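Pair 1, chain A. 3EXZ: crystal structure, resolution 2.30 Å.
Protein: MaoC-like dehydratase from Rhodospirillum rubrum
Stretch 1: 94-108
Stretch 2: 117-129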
# COMPACT_ATOMS: atom_id res chain seq x y z
N PRO A 94 -12.61 -3.54 -13.52
CA PRO A 94 -12.57 -2.54 -14.59
C PRO A 94 -14.01 -2.00 -14.65
O PRO A 94 -14.97 -2.78 -14.52
CB PRO A 94 -12.24 -3.35 -15.84
CG PRO A 94 -11.56 -4.57 -15.33
CD PRO A 94 -12.22 -4.88 -14.01
N GLY A 95 -14.16 -0.70 -14.86
CA GLY A 95 -15.48 -0.07 -14.93
C GLY A 95 -15.98 0.43 -13.58
O GLY A 95 -16.99 1.12 -13.51
N ASP A 96 -15.26 0.11 -12.51
CA ASP A 96 -15.68 0.50 -11.17
C ASP A 96 -15.50 1.98 -10.84
O ASP A 96 -14.49 2.57 -11.21
CB ASP A 96 -14.93 -0.34 -10.11
CG ASP A 96 -15.57 -1.72 -9.86
OD1 ASP A 96 -16.54 -2.08 -10.57
OD2 ASP A 96 -15.09 -2.44 -8.95
N GLU A 97 -16.50 2.58 -10.20
CA GLU A 97 -16.38 3.96 -9.77
C GLU A 97 -16.01 3.92 -8.29
O GLU A 97 -16.78 3.45 -7.45
CB GLU A 97 -17.69 4.73 -9.90
CG GLU A 97 -18.02 5.13 -11.32
CD GLU A 97 -17.45 6.49 -11.71
OE1 GLU A 97 -17.61 7.43 -10.92
OE2 GLU A 97 -16.86 6.60 -12.81
N LEU A 98 -14.82 4.41 -7.97
CA LEU A 98 -14.36 4.42 -6.59
C LEU A 98 -14.37 5.82 -5.98
O LEU A 98 -14.14 6.83 -6.66
CB LEU A 98 -12.92 3.90 -6.49
CG LEU A 98 -12.58 2.57 -7.17
CD1 LEU A 98 -11.12 2.19 -6.91
CD2 LEU A 98 -13.52 1.48 -6.66
N HIS A 99 -14.68 5.86 -4.69
CA HIS A 99 -14.60 7.09 -3.93
C HIS A 99 -14.22 6.63 -2.52
O HIS A 99 -14.44 5.47 -2.16
CB HIS A 99 -15.90 7.89 -3.91
CG HIS A 99 -16.95 7.31 -3.04
ND1 HIS A 99 -17.65 6.18 -3.39
CD2 HIS A 99 -17.38 7.67 -1.82
CE1 HIS A 99 -18.48 5.87 -2.41
NE2 HIS A 99 -18.33 6.75 -1.44
N VAL A 100 -13.64 7.52 -1.73
CA VAL A 100 -13.24 7.13 -0.39
C VAL A 100 -14.00 7.84 0.70
O VAL A 100 -14.27 9.05 0.61
CB VAL A 100 -11.73 7.39 -0.17
CG1 VAL A 100 -11.28 6.76 1.16
CG2 VAL A 100 -10.92 6.84 -1.34
N GLU A 101 -14.40 7.08 1.72
CA GLU A 101 -15.09 7.62 2.90
C GLU A 101 -14.17 7.46 4.13
O GLU A 101 -13.91 6.34 4.59
CB GLU A 101 -16.43 6.92 3.12
CG GLU A 101 -17.54 7.45 2.22
CD GLU A 101 -18.83 6.66 2.33
OE1 GLU A 101 -19.02 5.96 3.35
OE2 GLU A 101 -19.66 6.74 1.39
N THR A 102 -13.68 8.57 4.67
CA THR A 102 -12.76 8.52 5.81
C THR A 102 -13.37 8.98 7.13
O THR A 102 -14.09 9.98 7.19
CB THR A 102 -11.49 9.37 5.49
OG1 THR A 102 -10.94 8.96 4.23
CG2 THR A 102 -10.41 9.18 6.57
N THR A 103 -13.09 8.22 8.19
CA THR A 103 -13.59 8.56 9.53
C THR A 103 -12.44 8.66 10.53
O THR A 103 -11.56 7.81 10.55
CB THR A 103 -14.57 7.47 10.08
OG1 THR A 103 -15.63 7.25 9.15
CG2 THR A 103 -15.16 7.90 11.44
N VAL A 104 -12.45 9.73 11.33
CA VAL A 104 -11.44 9.91 12.39
C VAL A 104 -11.92 9.04 13.56
O VAL A 104 -13.02 9.23 14.10
CB VAL A 104 -11.36 11.39 12.85
CG1 VAL A 104 -10.26 11.54 13.90
CG2 VAL A 104 -11.07 12.28 11.65
N LEU A 105 -11.10 8.07 13.96
CA LEU A 105 -11.43 7.14 15.03
C LEU A 105 -10.83 7.54 16.36
O LEU A 105 -11.35 7.18 17.42
CB LEU A 105 -10.94 5.72 14.68
CG LEU A 105 -11.50 5.01 13.44
CD1 LEU A 105 -11.14 3.53 13.48
CD2 LEU A 105 -13.02 5.19 13.39
N ALA A 106 -9.73 8.28 16.30
CA ALA A 106 -9.05 8.72 17.50
C ALA A 106 -8.00 9.80 17.21
O ALA A 106 -7.44 9.86 16.11
CB ALA A 106 -8.36 7.51 18.18
N ILE A 107 -7.77 10.67 18.19
CA ILE A 107 -6.75 11.73 18.12
C ILE A 107 -5.90 11.51 19.37
O ILE A 107 -6.41 11.48 20.49
CB ILE A 107 -7.36 13.15 18.13
CG1 ILE A 107 -8.07 13.41 16.80
CG2 ILE A 107 -6.26 14.18 18.33
CD1 ILE A 107 -9.53 13.74 16.97
N THR A 108 -4.59 11.38 19.18
CA THR A 108 -3.70 11.09 20.28
C THR A 108 -2.49 12.00 20.24
O THR A 108 -1.48 11.70 19.60
CB THR A 108 -3.26 9.60 20.22
OG1 THR A 108 -4.43 8.76 20.29
CG2 THR A 108 -2.32 9.24 21.36
N ALA A 117 -0.20 15.54 16.78
CA ALA A 117 -0.91 14.37 17.30
C ALA A 117 -0.95 13.29 16.24
O ALA A 117 -0.76 13.57 15.05
CB ALA A 117 -2.36 14.77 17.66
N ILE A 118 -1.17 12.05 16.67
CA ILE A 118 -1.31 10.94 15.74
C ILE A 118 -2.83 10.73 15.63
O ILE A 118 -3.50 10.40 16.61
CB ILE A 118 -0.60 9.67 16.24
CG1 ILE A 118 0.89 9.78 15.92
CG2 ILE A 118 -1.20 8.44 15.58
CD1 ILE A 118 1.73 8.70 16.55
N VAL A 119 -3.35 10.97 14.43
CA VAL A 119 -4.78 10.84 14.16
C VAL A 119 -5.04 9.54 13.42
O VAL A 119 -4.47 9.30 12.35
CB VAL A 119 -5.30 12.03 13.30
CG1 VAL A 119 -6.82 11.92 13.10
CG2 VAL A 119 -4.94 13.36 13.96
N THR A 120 -5.89 8.70 14.00
CA THR A 120 -6.24 7.43 13.39
C THR A 120 -7.39 7.65 12.40
O THR A 120 -8.52 7.96 12.79
CB THR A 120 -6.68 6.40 14.46
OG1 THR A 120 -5.59 6.16 15.36
CG2 THR A 120 -7.06 5.09 13.80
N CYS A 121 -7.09 7.49 11.12
CA CYS A 121 -8.09 7.68 10.07
C CYS A 121 -8.42 6.37 9.39
O CYS A 121 -7.53 5.68 8.90
CB CYS A 121 -7.58 8.66 9.01
SG CYS A 121 -7.11 10.26 9.67
N GLN A 122 -9.70 6.04 9.36
CA GLN A 122 -10.14 4.82 8.71
C GLN A 122 -10.78 5.17 7.38
O GLN A 122 -11.88 5.71 7.33
CB GLN A 122 -11.13 4.06 9.58
CG GLN A 122 -11.58 2.74 8.98
CD GLN A 122 -12.33 1.87 9.96
OE1 GLN A 122 -11.74 1.12 10.74
NE2 GLN A 122 -13.66 1.98 9.93
N SER A 123 -10.08 4.87 6.29
CA SER A 123 -10.58 5.14 4.96
C SER A 123 -11.11 3.87 4.30
O SER A 123 -10.40 2.87 4.18
CB SER A 123 -9.48 5.73 4.08
OG SER A 123 -8.93 6.89 4.68
N ASP A 124 -12.37 3.91 3.88
CA ASP A 124 -12.99 2.79 3.19
C ASP A 124 -13.18 3.22 1.73
O ASP A 124 -13.85 4.22 1.45
CB ASP A 124 -14.34 2.43 3.81
CG ASP A 124 -14.21 1.64 5.11
OD1 ASP A 124 -15.25 1.33 5.72
OD2 ASP A 124 -13.07 1.33 5.51
N THR A 125 -12.56 2.48 0.82
CA THR A 125 -12.68 2.76 -0.60
C THR A 125 -13.83 1.89 -1.08
O THR A 125 -13.82 0.66 -0.92
CB THR A 125 -11.39 2.41 -1.35
OG1 THR A 125 -10.28 2.87 -0.56
CG2 THR A 125 -11.36 3.11 -2.73
N LEU A 126 -14.84 2.52 -1.67
CA LEU A 126 -16.02 1.81 -2.12
C LEU A 126 -16.28 1.97 -3.61
O LEU A 126 -15.93 2.99 -4.21
CB LEU A 126 -17.26 2.37 -1.40
CG LEU A 126 -17.18 2.70 0.10
CD1 LEU A 126 -18.36 3.57 0.50
CD2 LEU A 126 -17.17 1.42 0.92
N ASN A 127 -16.88 0.94 -4.20
CA ASN A 127 -17.28 1.03 -5.60
C ASN A 127 -18.77 1.45 -5.63
O ASN A 127 -19.38 1.69 -4.58
CB ASN A 127 -17.09 -0.29 -6.36
CG ASN A 127 -17.77 -1.46 -5.70
OD1 ASN A 127 -18.78 -1.31 -5.00
ND2 ASN A 127 -17.24 -2.65 -5.94
N GLN A 128 -19.34 1.54 -6.82
CA GLN A 128 -20.73 1.99 -6.99
C GLN A 128 -21.78 1.08 -6.38
O GLN A 128 -22.94 1.47 -6.24
CB GLN A 128 -21.03 2.20 -8.47
CG GLN A 128 -20.75 0.99 -9.34
CD GLN A 128 -19.37 1.05 -9.97
OE1 GLN A 128 -18.37 0.74 -9.32
NE2 GLN A 128 -19.32 1.45 -11.23
N ARG A 129 -21.37 -0.12 -6.01
CA ARG A 129 -22.28 -1.07 -5.40
C ARG A 129 -22.25 -1.00 -3.88
O ARG A 129 -22.91 -1.78 -3.19
CB ARG A 129 -21.96 -2.50 -5.86
CG ARG A 129 -22.79 -2.95 -7.05
CD ARG A 129 -21.97 -2.95 -8.33
NE ARG A 129 -20.89 -3.94 -8.29
CZ ARG A 129 -21.07 -5.25 -8.17
NH1 ARG A 129 -22.30 -5.75 -8.09
NH2 ARG A 129 -20.02 -6.06 -8.13
O HOH W 1 -15.12 -4.03 -7.13
O HOH W 2 -4.54 8.19 16.98

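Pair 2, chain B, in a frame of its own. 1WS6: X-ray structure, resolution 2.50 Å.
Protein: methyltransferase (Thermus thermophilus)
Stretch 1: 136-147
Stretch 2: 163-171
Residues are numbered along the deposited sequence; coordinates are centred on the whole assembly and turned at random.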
# COMPACT_ATOMS: atom_id res chain seq x y z
N LEU B 136 -11.46 8.42 1.57
CA LEU B 136 -10.73 8.19 2.82
C LEU B 136 -9.45 9.01 3.03
O LEU B 136 -8.97 9.11 4.16
CB LEU B 136 -10.41 6.71 2.97
CG LEU B 136 -11.60 5.74 3.05
CD1 LEU B 136 -11.07 4.31 3.15
CD2 LEU B 136 -12.48 6.08 4.26
N VAL B 137 -8.90 9.59 1.97
CA VAL B 137 -7.69 10.40 2.08
C VAL B 137 -8.01 11.87 2.33
O VAL B 137 -8.78 12.49 1.60
CB VAL B 137 -6.81 10.30 0.82
CG1 VAL B 137 -5.62 11.25 0.93
CG2 VAL B 137 -6.31 8.87 0.63
N GLU B 138 -7.41 12.42 3.38
CA GLU B 138 -7.60 13.80 3.78
C GLU B 138 -7.08 14.77 2.72
O GLU B 138 -6.26 14.39 1.87
CB GLU B 138 -6.83 14.05 5.07
CG GLU B 138 -5.33 14.13 4.85
CD GLU B 138 -4.53 14.08 6.13
OE1 GLU B 138 -3.30 14.26 6.05
OE2 GLU B 138 -5.13 13.84 7.21
N ALA B 139 -7.56 16.00 2.76
CA ALA B 139 -7.11 17.02 1.82
C ALA B 139 -5.60 17.09 1.92
O ALA B 139 -5.04 17.05 3.02
CB ALA B 139 -7.72 18.37 2.16
N GLY B 140 -4.93 17.20 0.78
CA GLY B 140 -3.48 17.26 0.79
C GLY B 140 -2.81 15.91 0.66
O GLY B 140 -1.62 15.83 0.40
N GLY B 141 -3.58 14.84 0.82
CA GLY B 141 -3.03 13.50 0.72
C GLY B 141 -2.93 12.94 -0.68
O GLY B 141 -3.17 13.64 -1.67
N LEU B 142 -2.60 11.65 -0.77
CA LEU B 142 -2.44 10.96 -2.04
C LEU B 142 -3.06 9.59 -2.14
O LEU B 142 -3.14 8.85 -1.16
CB LEU B 142 -0.97 10.77 -2.37
CG LEU B 142 -0.15 11.86 -3.03
CD1 LEU B 142 1.26 11.34 -3.23
CD2 LEU B 142 -0.80 12.26 -4.36
N TYR B 143 -3.50 9.26 -3.36
CA TYR B 143 -4.02 7.94 -3.70
C TYR B 143 -2.96 7.47 -4.68
O TYR B 143 -2.70 8.14 -5.69
CB TYR B 143 -5.37 7.99 -4.43
CG TYR B 143 -6.58 8.25 -3.56
CD1 TYR B 143 -7.11 9.53 -3.43
CD2 TYR B 143 -7.19 7.21 -2.86
CE1 TYR B 143 -8.20 9.77 -2.64
CE2 TYR B 143 -8.29 7.45 -2.05
CZ TYR B 143 -8.79 8.73 -1.94
OH TYR B 143 -9.87 8.99 -1.13
N VAL B 144 -2.32 6.36 -4.39
CA VAL B 144 -1.30 5.83 -5.28
C VAL B 144 -1.77 4.49 -5.79
O VAL B 144 -2.07 3.59 -5.00
CB VAL B 144 0.04 5.66 -4.55
CG1 VAL B 144 1.07 5.08 -5.52
CG2 VAL B 144 0.50 7.00 -3.98
N LEU B 145 -1.81 4.35 -7.10
CA LEU B 145 -2.27 3.11 -7.71
C LEU B 145 -1.16 2.44 -8.52
O LEU B 145 -0.55 3.08 -9.37
CB LEU B 145 -3.48 3.45 -8.60
CG LEU B 145 -4.38 4.55 -8.00
CD1 LEU B 145 -5.42 5.04 -9.01
CD2 LEU B 145 -5.07 4.03 -6.75
N GLN B 146 -0.86 1.17 -8.23
CA GLN B 146 0.17 0.46 -8.99
C GLN B 146 -0.55 -0.45 -9.96
O GLN B 146 -1.55 -1.06 -9.62
CB GLN B 146 1.07 -0.39 -8.08
CG GLN B 146 2.11 -1.18 -8.88
CD GLN B 146 2.95 -2.13 -8.02
OE1 GLN B 146 3.13 -3.30 -8.36
NE2 GLN B 146 3.48 -1.61 -6.91
N HIS B 147 -0.04 -0.55 -11.18
CA HIS B 147 -0.68 -1.36 -12.21
C HIS B 147 0.24 -1.57 -13.40
O HIS B 147 1.32 -0.98 -13.48
CB HIS B 147 -1.93 -0.62 -12.68
CG HIS B 147 -1.64 0.78 -13.13
ND1 HIS B 147 -1.00 1.07 -14.31
CD2 HIS B 147 -1.87 1.98 -12.52
CE1 HIS B 147 -0.85 2.38 -14.42
NE2 HIS B 147 -1.37 2.95 -13.35
N GLU B 163 7.94 -2.52 -16.24
CA GLU B 163 6.63 -2.96 -16.70
C GLU B 163 5.47 -2.46 -15.83
O GLU B 163 4.30 -2.63 -16.20
CB GLU B 163 6.59 -4.48 -16.77
CG GLU B 163 5.86 -5.03 -17.98
CD GLU B 163 6.64 -4.85 -19.28
OE1 GLU B 163 6.06 -5.11 -20.36
OE2 GLU B 163 7.82 -4.46 -19.22
N ASN B 164 5.78 -1.85 -14.69
CA ASN B 164 4.74 -1.35 -13.81
C ASN B 164 4.71 0.17 -13.80
O ASN B 164 5.72 0.83 -14.05
CB ASN B 164 4.96 -1.83 -12.38
CG ASN B 164 5.09 -3.32 -12.27
OD1 ASN B 164 6.19 -3.87 -12.31
ND2 ASN B 164 3.95 -4.00 -12.14
N ALA B 165 3.55 0.72 -13.49
CA ALA B 165 3.40 2.16 -13.42
C ALA B 165 2.68 2.51 -12.12
O ALA B 165 1.99 1.68 -11.53
CB ALA B 165 2.59 2.67 -14.61
N LEU B 166 2.88 3.74 -11.67
CA LEU B 166 2.21 4.21 -10.47
C LEU B 166 1.47 5.46 -10.89
O LEU B 166 2.02 6.32 -11.57
CB LEU B 166 3.22 4.56 -9.37
CG LEU B 166 3.87 3.43 -8.58
CD1 LEU B 166 4.86 4.02 -7.58
CD2 LEU B 166 2.80 2.61 -7.86
N THR B 167 0.20 5.55 -10.51
CA THR B 167 -0.58 6.73 -10.83
C THR B 167 -0.82 7.42 -9.51
O THR B 167 -1.35 6.82 -8.58
CB THR B 167 -1.94 6.39 -11.47
OG1 THR B 167 -1.74 6.01 -12.84
CG2 THR B 167 -2.87 7.59 -11.43
N LEU B 168 -0.43 8.68 -9.41
CA LEU B 168 -0.60 9.43 -8.18
C LEU B 168 -1.70 10.47 -8.32
O LEU B 168 -1.67 11.32 -9.21
CB LEU B 168 0.72 10.08 -7.77
CG LEU B 168 1.82 9.05 -7.47
CD1 LEU B 168 2.36 8.45 -8.76
CD2 LEU B 168 2.93 9.72 -6.71
N VAL B 169 -2.70 10.38 -7.45
CA VAL B 169 -3.83 11.28 -7.47
C VAL B 169 -3.83 12.14 -6.22
O VAL B 169 -3.93 11.63 -5.09
CB VAL B 169 -5.15 10.50 -7.56
CG1 VAL B 169 -6.30 11.46 -7.83
CG2 VAL B 169 -5.05 9.45 -8.65
N GLU B 170 -3.71 13.45 -6.42
CA GLU B 170 -3.68 14.38 -5.31
C GLU B 170 -5.08 14.73 -4.82
O GLU B 170 -6.05 14.69 -5.57
CB GLU B 170 -2.92 15.64 -5.71
CG GLU B 170 -1.43 15.39 -5.89
CD GLU B 170 -0.65 16.66 -6.13
OE1 GLU B 170 -0.80 17.60 -5.32
OE2 GLU B 170 0.12 16.72 -7.11
N VAL B 171 -5.17 15.05 -3.54
CA VAL B 171 -6.45 15.41 -2.94
C VAL B 171 -6.25 16.64 -2.07
O VAL B 171 -5.09 16.91 -1.70
CB VAL B 171 -6.99 14.27 -2.06
CG1 VAL B 171 -8.26 14.71 -1.35
CG2 VAL B 171 -7.27 13.05 -2.92
OXT VAL B 171 -7.26 17.31 -1.77

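The sharpest difference lies at one matched cross-strand pair. In pair 1, T102(A) faces S123(A), and their hydroxyls form a hydrogen bond, OG1 of T102(A) to OG of S123(A) at 2.9 Å. In pair 2 the same positions hold V144(B) and L168(B), where the closest atoms are CG2 of V144(B) and CG of L168(B) at 4.3 Å, an apolar contact. The backbones hardly register the exchange: after superposition the CA atoms of T102(A) and V144(B) fall 0.2 Å apart, those of S123(A) and L168(B) 0.5 Å.

That agreement holds through the centre, where N, CA and C of 14 residues superpose with an RMSD of 0.5 Å. Both pairs are antiparallel strands, at 157° with a closest axial approach of 4.5 Å in pair 1, and at 162° and 4.6 Å in pair 2. Hydrogen-bonded and non-hydrogen-bonded bridges alternate in the same phase: E101(A) with D124(A) matches Y143(B) with V169(B), each closed by two backbone bonds, and T103(A) with Q122(A) matches L145(B) with T167(B). Beyond V104(A) the match loosens. T120(A) O accepts from L105(A) N (2.8 Å), but T120(A) N donates to A106(A) O (2.9 Å), so two residues face one. In pair 2, H147(B) alone makes both bonds with A165(B), H147(B) N to A165(B) O at 3.0 Å and A165(B) N to H147(B) O at 2.8 Å. L105(A) lies 1.8 Å from H147(B) at CA, and A106(A) and I107(A) have no counterpart.

On the face bearing T102(A), V100(A) superposes on L142(B), with side-chain centres only 0.3 Å apart, and both pack on the same two positions, differently filled. V100(A) sets CG1 3.6 Å from CB of S123(A) and CG2 4.0 Å from CG2 of T125(A); the longer L142(B) places CD1 4.2 Å from CD2 of L168(B) and CD2 3.5 Å from CG of E170(B). Farther along the same face, V104(A) reaches CG1 of V119(A) with its own CG1 at 3.6 Å; its match, Q146(B), packs CB against CD2 of L166(B) at 3.5 Å.

On the opposite face, H99(A) donates from NE2 to OE2 of E101(A) at 3.1 Å. The matched sites hold G141(B) and Y143(B), whose ring edge meets V171(B), CE1 of Y143(B) to CG2 of V171(B) at 3.4 Å. An ideal CB on G141(B) would clash with CG1 of V137(B), 2.3 Å away. Farther along, NE2 of H147(B) hydrogen-bonds OG1 of T167(B) at 3.1 Å; L105(A) brings CD1 within 3.7 Å of OE1 of Q122(A).

At the ends, L126(A) N donates to H99(A) O (3.0 Å) as V171(B) N does to G141(B) O (3.1 Å). L126(A) O accepts from H99(A) N (3.2 Å), but V171(B) O accepts one residue earlier, from G140(B) N (2.5 Å), while G141(B) N bonds E138(B) O (2.9 Å) in a type II turn. Q128(A), unmatched, accepts from E97(A) N at OE1 (2.8 Å) and donates from NE2 to G95(A) O (3.3 Å).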